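Local coordinates for esterase (Rhizomucor miehei CAU432, PDB 4WY8), which hydrolyses carboxylic esters as a carboxylesterase with the alpha/beta hydrolase fold, probably through the catalytic triad typical of that fold, at residues V94-K97 against L98-R101; D197-T201 against D202-Q206; L217-W220 against F221-Y225. All coordinates share one frame; numbering follows the deposited sequence.

Interaction 1: residues V94-K97 against L98-R101; sequences VGSK and LTHR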
loop_
_atom_site.group_PDB
_atom_site.type_symbol
_atom_site.label_atom_id
_atom_site.label_comp_id
_atom_site.label_asym_id
_atom_site.label_seq_id
_atom_site.Cartn_x
_atom_site.Cartn_y
_atom_site.Cartn_z
ATOM N N VAL A 94 -9.394 26.199 2.643
ATOM C CA VAL A 94 -8.863 26.136 4.005
ATOM C C VAL A 94 -7.573 25.288 4.060
ATOM O O VAL A 94 -7.025 24.891 3.016
ATOM C CB VAL A 94 -9.926 25.561 4.961
ATOM C CG1 VAL A 94 -11.246 26.316 4.786
ATOM C CG2 VAL A 94 -10.154 24.079 4.654
ATOM N N GLY A 95 -7.112 24.963 5.261
ATOM C CA GLY A 95 -5.882 24.206 5.407
ATOM C C GLY A 95 -4.698 25.125 5.616
ATOM O O GLY A 95 -4.708 26.291 5.189
ATOM N N SER A 96 -3.689 24.625 6.320
ATOM C CA SER A 96 -2.528 25.449 6.668
ATOM C C SER A 96 -1.386 24.566 7.118
ATOM O O SER A 96 -1.541 23.353 7.254
ATOM C CB SER A 96 -2.860 26.423 7.791
ATOM O OG SER A 96 -2.977 25.710 9.012
ATOM N N LYS A 97 -0.264 25.181 7.432
ATOM C CA LYS A 97 0.840 24.456 8.036
ATOM C C LYS A 97 0.487 23.869 9.395
ATOM O O LYS A 97 1.105 22.885 9.838
ATOM C CB LYS A 97 2.049 25.372 8.156
ATOM C CG LYS A 97 1.782 26.711 8.814
ATOM C CD LYS A 97 3.049 27.559 8.603
ATOM C CE LYS A 97 2.811 29.042 8.799
ATOM N NZ LYS A 97 3.949 29.823 8.218
ATOM N N LEU A 98 -0.561 24.411 10.009
ATOM C CA LEU A 98 -1.016 23.936 11.314
ATOM C C LEU A 98 -1.895 22.688 11.160
ATOM O O LEU A 98 -1.704 21.689 11.865
ATOM C CB LEU A 98 -1.774 25.064 12.049
ATOM C CG LEU A 98 -2.268 24.869 13.490
ATOM C CD1 LEU A 98 -1.131 24.542 14.480
ATOM C CD2 LEU A 98 -3.098 26.087 13.969
ATOM N N THR A 99 -2.842 22.715 10.226
ATOM C CA THR A 99 -3.686 21.541 10.047
ATOM C C THR A 99 -2.859 20.344 9.590
ATOM O O THR A 99 -3.171 19.185 9.922
ATOM C CB THR A 99 -4.802 21.781 9.036
ATOM O OG1 THR A 99 -4.251 22.123 7.760
ATOM C CG2 THR A 99 -5.694 22.915 9.515
ATOM N N HIS A 100 -1.783 20.608 8.858
ATOM C CA HIS A 100 -1.002 19.503 8.303
ATOM C C HIS A 100 0.308 19.319 9.030
ATOM O O HIS A 100 1.189 18.587 8.560
ATOM C CB HIS A 100 -0.751 19.715 6.811
ATOM C CG HIS A 100 -1.983 19.559 5.975
ATOM N ND1 HIS A 100 -3.049 20.430 6.048
ATOM C CD2 HIS A 100 -2.336 18.596 5.084
ATOM C CE1 HIS A 100 -4.003 20.025 5.220
ATOM N NE2 HIS A 100 -3.596 18.915 4.626
ATOM N N ARG A 101 0.441 19.994 10.170
ATOM C CA ARG A 101 1.654 19.897 10.964
ATOM C C ARG A 101 1.976 18.450 11.314
ATOM O O ARG A 101 3.124 18.012 11.223
ATOM C CB ARG A 101 1.529 20.721 12.250
ATOM C CG ARG A 101 2.719 20.507 13.191
ATOM C CD ARG A 101 2.595 21.359 14.443
ATOM N NE ARG A 101 1.408 20.992 15.202
ATOM C CZ ARG A 101 0.895 21.719 16.187
ATOM N NH1 ARG A 101 1.461 22.861 16.532
ATOM N NH2 ARG A 101 -0.183 21.294 16.824
#

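Interaction 2: residues D197-T201 against D202-Q206; sequences DNFET and DSYKQ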
loop_
_atom_site.group_PDB
_atom_site.type_symbol
_atom_site.label_atom_id
_atom_site.label_comp_id
_atom_site.label_asym_id
_atom_site.label_seq_id
_atom_site.Cartn_x
_atom_site.Cartn_y
_atom_site.Cartn_z
ATOM N N ASP A 197 -14.843 16.991 -11.732
ATOM C CA ASP A 197 -15.953 17.746 -11.175
ATOM C C ASP A 197 -17.273 17.029 -11.435
ATOM O O ASP A 197 -18.324 17.655 -11.526
ATOM C CB ASP A 197 -15.988 19.168 -11.744
ATOM C CG ASP A 197 -16.441 19.214 -13.218
ATOM O OD1 ASP A 197 -16.259 18.216 -13.957
ATOM O OD2 ASP A 197 -16.995 20.255 -13.630
ATOM N N ASN A 198 -17.235 15.724 -11.636
ATOM C CA ASN A 198 -18.501 15.026 -11.711
ATOM C C ASN A 198 -18.932 14.625 -10.300
ATOM O O ASN A 198 -18.309 13.756 -9.665
ATOM C CB ASN A 198 -18.417 13.814 -12.627
ATOM C CG ASN A 198 -19.742 13.081 -12.729
ATOM O OD1 ASN A 198 -20.737 13.481 -12.111
ATOM N ND2 ASN A 198 -19.760 11.996 -13.492
ATOM N N PHE A 199 -20.000 15.259 -9.818
ATOM C CA PHE A 199 -20.452 15.044 -8.448
ATOM C C PHE A 199 -21.490 13.946 -8.357
ATOM O O PHE A 199 -22.225 13.856 -7.364
ATOM C CB PHE A 199 -21.019 16.334 -7.848
ATOM C CG PHE A 199 -20.095 17.499 -7.963
ATOM C CD1 PHE A 199 -18.835 17.453 -7.378
ATOM C CD2 PHE A 199 -20.504 18.666 -8.586
ATOM C CE1 PHE A 199 -17.972 18.529 -7.463
ATOM C CE2 PHE A 199 -19.653 19.758 -8.677
ATOM C CZ PHE A 199 -18.381 19.693 -8.111
ATOM N N GLU A 200 -21.584 13.136 -9.404
ATOM C CA GLU A 200 -22.490 11.997 -9.378
ATOM C C GLU A 200 -21.823 10.677 -9.778
ATOM O O GLU A 200 -22.482 9.800 -10.335
ATOM C CB GLU A 200 -23.686 12.275 -10.272
ATOM C CG GLU A 200 -24.492 13.492 -9.838
ATOM C CD GLU A 200 -25.487 13.158 -8.729
ATOM O OE1 GLU A 200 -25.581 11.966 -8.355
ATOM O OE2 GLU A 200 -26.171 14.085 -8.227
ATOM N N THR A 201 -20.523 10.535 -9.500
ATOM C CA THR A 201 -19.864 9.241 -9.650
ATOM C C THR A 201 -20.459 8.326 -8.597
ATOM O O THR A 201 -21.138 8.802 -7.676
ATOM C CB THR A 201 -18.311 9.330 -9.471
ATOM O OG1 THR A 201 -17.991 9.689 -8.111
ATOM C CG2 THR A 201 -17.686 10.361 -10.444
ATOM N N ASP A 202 -20.224 7.024 -8.714
ATOM C CA ASP A 202 -20.777 6.078 -7.745
ATOM C C ASP A 202 -20.304 6.319 -6.309
ATOM O O ASP A 202 -21.087 6.143 -5.366
ATOM C CB ASP A 202 -20.454 4.641 -8.148
ATOM C CG ASP A 202 -21.337 4.143 -9.268
ATOM O OD1 ASP A 202 -22.129 4.957 -9.810
ATOM O OD2 ASP A 202 -21.239 2.936 -9.600
ATOM N N SER A 203 -19.038 6.715 -6.138
ATOM C CA SER A 203 -18.517 6.950 -4.799
ATOM C C SER A 203 -19.136 8.220 -4.250
ATOM O O SER A 203 -19.399 8.315 -3.047
ATOM C CB SER A 203 -16.981 7.039 -4.791
ATOM O OG SER A 203 -16.480 8.075 -5.617
ATOM N N TYR A 204 -19.361 9.206 -5.118
ATOM C CA TYR A 204 -20.064 10.437 -4.714
ATOM C C TYR A 204 -21.480 10.134 -4.208
ATOM O O TYR A 204 -21.935 10.732 -3.225
ATOM C CB TYR A 204 -20.136 11.446 -5.869
ATOM C CG TYR A 204 -19.150 12.596 -5.777
ATOM C CD1 TYR A 204 -19.377 13.661 -4.909
ATOM C CD2 TYR A 204 -17.984 12.616 -6.566
ATOM C CE1 TYR A 204 -18.468 14.725 -4.822
ATOM C CE2 TYR A 204 -17.088 13.663 -6.494
ATOM C CZ TYR A 204 -17.335 14.713 -5.622
ATOM O OH TYR A 204 -16.449 15.758 -5.552
ATOM N N LYS A 205 -22.193 9.254 -4.915
ATOM C CA LYS A 205 -23.524 8.805 -4.487
ATOM C C LYS A 205 -23.493 8.045 -3.171
ATOM O O LYS A 205 -24.297 8.294 -2.264
ATOM C CB LYS A 205 -24.166 7.912 -5.551
ATOM C CG LYS A 205 -24.457 8.641 -6.839
ATOM C CD LYS A 205 -25.000 7.704 -7.908
ATOM C CE LYS A 205 -25.925 8.473 -8.820
ATOM N NZ LYS A 205 -25.915 7.898 -10.185
ATOM N N GLN A 206 -22.572 7.093 -3.075
ATOM C CA GLN A 206 -22.546 6.222 -1.910
ATOM C C GLN A 206 -22.100 6.952 -0.646
ATOM O O GLN A 206 -22.587 6.662 0.453
ATOM C CB GLN A 206 -21.639 5.016 -2.163
ATOM C CG GLN A 206 -21.738 4.016 -1.040
ATOM C CD GLN A 206 -20.969 2.750 -1.313
ATOM O OE1 GLN A 206 -20.399 2.576 -2.388
ATOM N NE2 GLN A 206 -20.961 1.844 -0.343
#

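Interaction 3: residues L217-W220 against F221-Y225; sequences LMVW and FFDHY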
loop_
_atom_site.group_PDB
_atom_site.type_symbol
_atom_site.label_atom_id
_atom_site.label_comp_id
_atom_site.label_asym_id
_atom_site.label_seq_id
_atom_site.Cartn_x
_atom_site.Cartn_y
_atom_site.Cartn_z
ATOM N N LEU A 217 -19.835 19.925 0.544
ATOM C CA LEU A 217 -18.552 20.558 0.751
ATOM C C LEU A 217 -17.723 20.616 -0.558
ATOM O O LEU A 217 -17.108 21.633 -0.864
ATOM C CB LEU A 217 -17.808 19.812 1.857
ATOM C CG LEU A 217 -16.863 20.607 2.739
ATOM C CD1 LEU A 217 -17.536 21.862 3.244
ATOM C CD2 LEU A 217 -16.462 19.726 3.906
ATOM N N MET A 218 -17.732 19.548 -1.349
ATOM C CA MET A 218 -16.984 19.573 -2.607
ATOM C C MET A 218 -17.538 20.673 -3.528
ATOM O O MET A 218 -16.769 21.424 -4.136
ATOM C CB MET A 218 -17.026 18.201 -3.300
ATOM C CG MET A 218 -16.013 17.182 -2.740
ATOM S SD MET A 218 -14.307 17.816 -2.678
ATOM C CE MET A 218 -14.039 18.237 -4.410
ATOM N N VAL A 219 -18.866 20.802 -3.575
ATOM C CA VAL A 219 -19.511 21.828 -4.380
ATOM C C VAL A 219 -19.125 23.215 -3.916
ATOM O O VAL A 219 -18.775 24.085 -4.722
ATOM C CB VAL A 219 -21.055 21.668 -4.344
ATOM C CG1 VAL A 219 -21.758 22.891 -4.953
ATOM C CG2 VAL A 219 -21.451 20.387 -5.071
ATOM N N TRP A 220 -19.159 23.415 -2.606
ATOM C CA TRP A 220 -18.735 24.677 -2.030
ATOM C C TRP A 220 -17.265 25.045 -2.388
ATOM O O TRP A 220 -16.940 26.189 -2.798
ATOM C CB TRP A 220 -18.944 24.579 -0.528
ATOM C CG TRP A 220 -18.730 25.812 0.265
ATOM C CD1 TRP A 220 -19.563 26.899 0.343
ATOM C CD2 TRP A 220 -17.647 26.067 1.165
ATOM N NE1 TRP A 220 -19.042 27.820 1.220
ATOM C CE2 TRP A 220 -17.871 27.333 1.739
ATOM C CE3 TRP A 220 -16.505 25.346 1.538
ATOM C CZ2 TRP A 220 -16.983 27.907 2.654
ATOM C CZ3 TRP A 220 -15.630 25.904 2.453
ATOM C CH2 TRP A 220 -15.873 27.180 3.003
ATOM N N PHE A 221 -16.384 24.066 -2.241
ATOM C CA PHE A 221 -14.980 24.226 -2.606
ATOM C C PHE A 221 -14.810 24.633 -4.074
ATOM O O PHE A 221 -14.170 25.634 -4.393
ATOM C CB PHE A 221 -14.235 22.923 -2.372
ATOM C CG PHE A 221 -13.984 22.604 -0.928
ATOM C CD1 PHE A 221 -13.733 23.612 -0.010
ATOM C CD2 PHE A 221 -13.927 21.277 -0.509
ATOM C CE1 PHE A 221 -13.465 23.297 1.313
ATOM C CE2 PHE A 221 -13.654 20.948 0.798
ATOM C CZ PHE A 221 -13.414 21.948 1.714
ATOM N N PHE A 222 -15.396 23.849 -4.968
ATOM C CA PHE A 222 -15.312 24.148 -6.397
ATOM C C PHE A 222 -15.888 25.541 -6.745
ATOM O O PHE A 222 -15.323 26.275 -7.581
ATOM C CB PHE A 222 -16.053 23.070 -7.186
ATOM C CG PHE A 222 -15.147 22.027 -7.827
ATOM C CD1 PHE A 222 -14.478 22.296 -9.023
ATOM C CD2 PHE A 222 -15.001 20.768 -7.252
ATOM C CE1 PHE A 222 -13.653 21.325 -9.632
ATOM C CE2 PHE A 222 -14.182 19.790 -7.845
ATOM C CZ PHE A 222 -13.503 20.073 -9.041
ATOM N N ASP A 223 -16.986 25.920 -6.082
ATOM C CA ASP A 223 -17.624 27.204 -6.371
ATOM C C ASP A 223 -16.727 28.358 -5.934
ATOM O O ASP A 223 -16.683 29.394 -6.593
ATOM C CB ASP A 223 -19.003 27.309 -5.706
ATOM C CG ASP A 223 -20.077 26.569 -6.477
ATOM O OD1 ASP A 223 -19.868 26.314 -7.683
ATOM O OD2 ASP A 223 -21.123 26.234 -5.876
ATOM N N HIS A 224 -16.016 28.201 -4.822
ATOM C CA HIS A 224 -15.033 29.239 -4.474
ATOM C C HIS A 224 -13.786 29.254 -5.383
ATOM O O HIS A 224 -13.233 30.323 -5.660
ATOM C CB HIS A 224 -14.571 29.102 -3.020
ATOM C CG HIS A 224 -15.564 29.597 -2.007
ATOM N ND1 HIS A 224 -16.056 30.887 -2.009
ATOM C CD2 HIS A 224 -16.116 28.989 -0.932
ATOM C CE1 HIS A 224 -16.882 31.046 -0.991
ATOM N NE2 HIS A 224 -16.942 29.907 -0.325
ATOM N N TYR A 225 -13.320 28.077 -5.804
ATOM C CA TYR A 225 -12.061 27.952 -6.576
ATOM C C TYR A 225 -12.223 28.340 -8.054
ATOM O O TYR A 225 -11.392 29.064 -8.621
ATOM C CB TYR A 225 -11.547 26.506 -6.462
ATOM C CG TYR A 225 -10.183 26.163 -7.057
ATOM C CD1 TYR A 225 -10.038 25.077 -7.925
ATOM C CD2 TYR A 225 -9.050 26.868 -6.706
ATOM C CE1 TYR A 225 -8.814 24.730 -8.448
ATOM C CE2 TYR A 225 -7.806 26.527 -7.217
ATOM C CZ TYR A 225 -7.700 25.455 -8.085
ATOM O OH TYR A 225 -6.468 25.107 -8.602
#

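Interaction 1: residues V94-K97 against L98-R101
An ST turn at Ser96, in the loop between strand 83-87 and helix 101-111, brings this serine onto Leu98 and Thr99. Ser96 OG accepts two backbone N-H groups, from Leu98 N at 2.9 Å and from Thr99 N at 3.2 Å. Its chi1 of 73° places OG between its own backbone N and carbonyl carbon, leaning over the peptides that follow. Thr99 returns the grip: Ser96 N donates to Thr99 OG1 at 2.9 Å, with an N-H...O angle of 157°. The same hydroxyl lies 2.7 Å from His100 ND1 in a hydrogen bond, which holds the imidazole against the turn. Short hydroxyl side chains suit both places: Ser96 takes two N-H groups, Thr99 one N-H and the imidazole nitrogen. This loop continues from the HGGG sequence that begins at His88, which in hormone-sensitive-lipase-like esterases contributes N-H groups to the oxyanion hole and probably does so here. Leu98 to Arg101 then make a type I beta turn, and His100, the N-cap residue of helix 101-111, donates its backbone N-H to Ser96 O at 3.2 Å. Gly95, whose positive phi of 95° would press a side chain against the preceding carbonyl, also passes close to Thr99, its CA 3.5 Å from OG1. Beyond the turn, His100 NE2 bonds Asp163 OD2, within the probable nucleophile elbow, and Lys97 NZ forms a salt bridge with Glu55.

Interaction 2: residues D197-T201 against D202-Q206
The ring of Tyr204 has the CA of Phe199 over the centre of one face, 3.8 Å from CA to the ring centroid, a CH-pi contact; at its edge, in the ring plane, lies Thr201 OG1, 3.3 Å from Tyr204 CD2. The Phe199 ring carries the carbonyl O of Asp197 above one face and meets Tyr204 with its edge, Phe199 CD1 lying 3.6 Å from Tyr204 CZ. With planes at 74° this is an offset edge-to-face pair of two side chains running alongside each other. A flat phenol suits position 204 by offering a face to the Phe199 backbone, and the apolar Phe199 ring can bury itself against helix 215-225. Thr201 suits the N-cap of helix 202-206: its side chain touches Glu265 while OG1 accepts a weak bond from Tyr204 N at 3.3 Å. A firmer link follows, Lys205 N to Thr201 O at 3.0 Å. Upstream, Asn198 OD1 accepts from Glu200 N at 2.9 Å, an Asx turn spanning Phe199 that probably helps set its CA over the tyrosine. On the outer side Glu200 and Lys205 cross at about a right angle; Glu200 OE1 touches Lys205 CE at 3.5 Å, but NZ lies beyond salt-bridge distance. The aromatic pair backs onto helix 215-225, while Ser203 OG bonds Val262 O and Glu265 N, tying helix 202-206 to the start of helix 264-276.

Interaction 3: residues L217-W220 against F221-Y225
Phe221 is the apolar centre of this stretch of helix, its ring touched by Leu217, Met218 and Trp220. Leu217 comes from one turn earlier, its branch carbon CG 3.8 Å from Phe221 CE2. Trp220 meets the ring from the neighbouring position, CZ3 lying 3.6 Å from Phe221 CE1, with the two ring planes inclined at 50° and neither stacked nor edge-to-face. The sulfur of Met218 comes to the phenylalanine's edge, SD 4.1 Å from CD2, a Met-aromatic contact. Because the flexible methionine chain is bent at both chi2 and chi3, its methyl group can also reach the next ring along: CE rests 3.8 Å from Phe222 CE2. A thioether suits this place, since its unbranched, pliant chain lets SD and CE serve two different rings.

Further out, Trp220 and His224 pair across one helical turn. The indole swings out anti to its backbone N (chi1 -173°) and presents a face on which the imidazole stands almost upright, planes at 85°, with His224 CD2 3.6 Å from Trp220 CE2. This is an edge-to-face pair; the two ring nitrogens, Trp220 NE1 and His224 NE2, approach to 3.3 Å, but at an angle too poor for a hydrogen bond. The backbone keeps its i to i+4 bonds, including Phe222 N to Met218 O at 2.9 Å. At the polar edge Asp223 lies alongside Val219, with OD2 3.5 Å from CG1, while OD1 forms a salt bridge with Arg232. The contact therefore combines backbone bonding with dispersion between side chains, with an electrostatic share probably in the edge-to-face Trp220-His224 pair, and the aspartate's charge is answered by Arg232, which would probably help keep it ionised.

Overall arrangement
Interactions 1, 2 and 3 come in that order along one alpha/beta hydrolase chain. Interaction 1 follows strand 83-87; the other two lie in the excursion between strands 188-191 and 253-258, a position consistent with the cap region of related esterases. Interactions 2 and 3, with centres 15 Å apart, touch directly: Tyr204 OH sits 3.2 Å from Met218 CG, and Phe199 CZ 3.6 Å from Phe222 CD2, packing helix 202-206 and its leading loop onto helix 215-225. Interaction 1 lies about 18 Å, centre to centre, from interaction 3 and 27 Å from interaction 2. Trp92, just before residues 94-97, stacks on Tyr225, so the probable cap region meets the probable oxyanion loop directly.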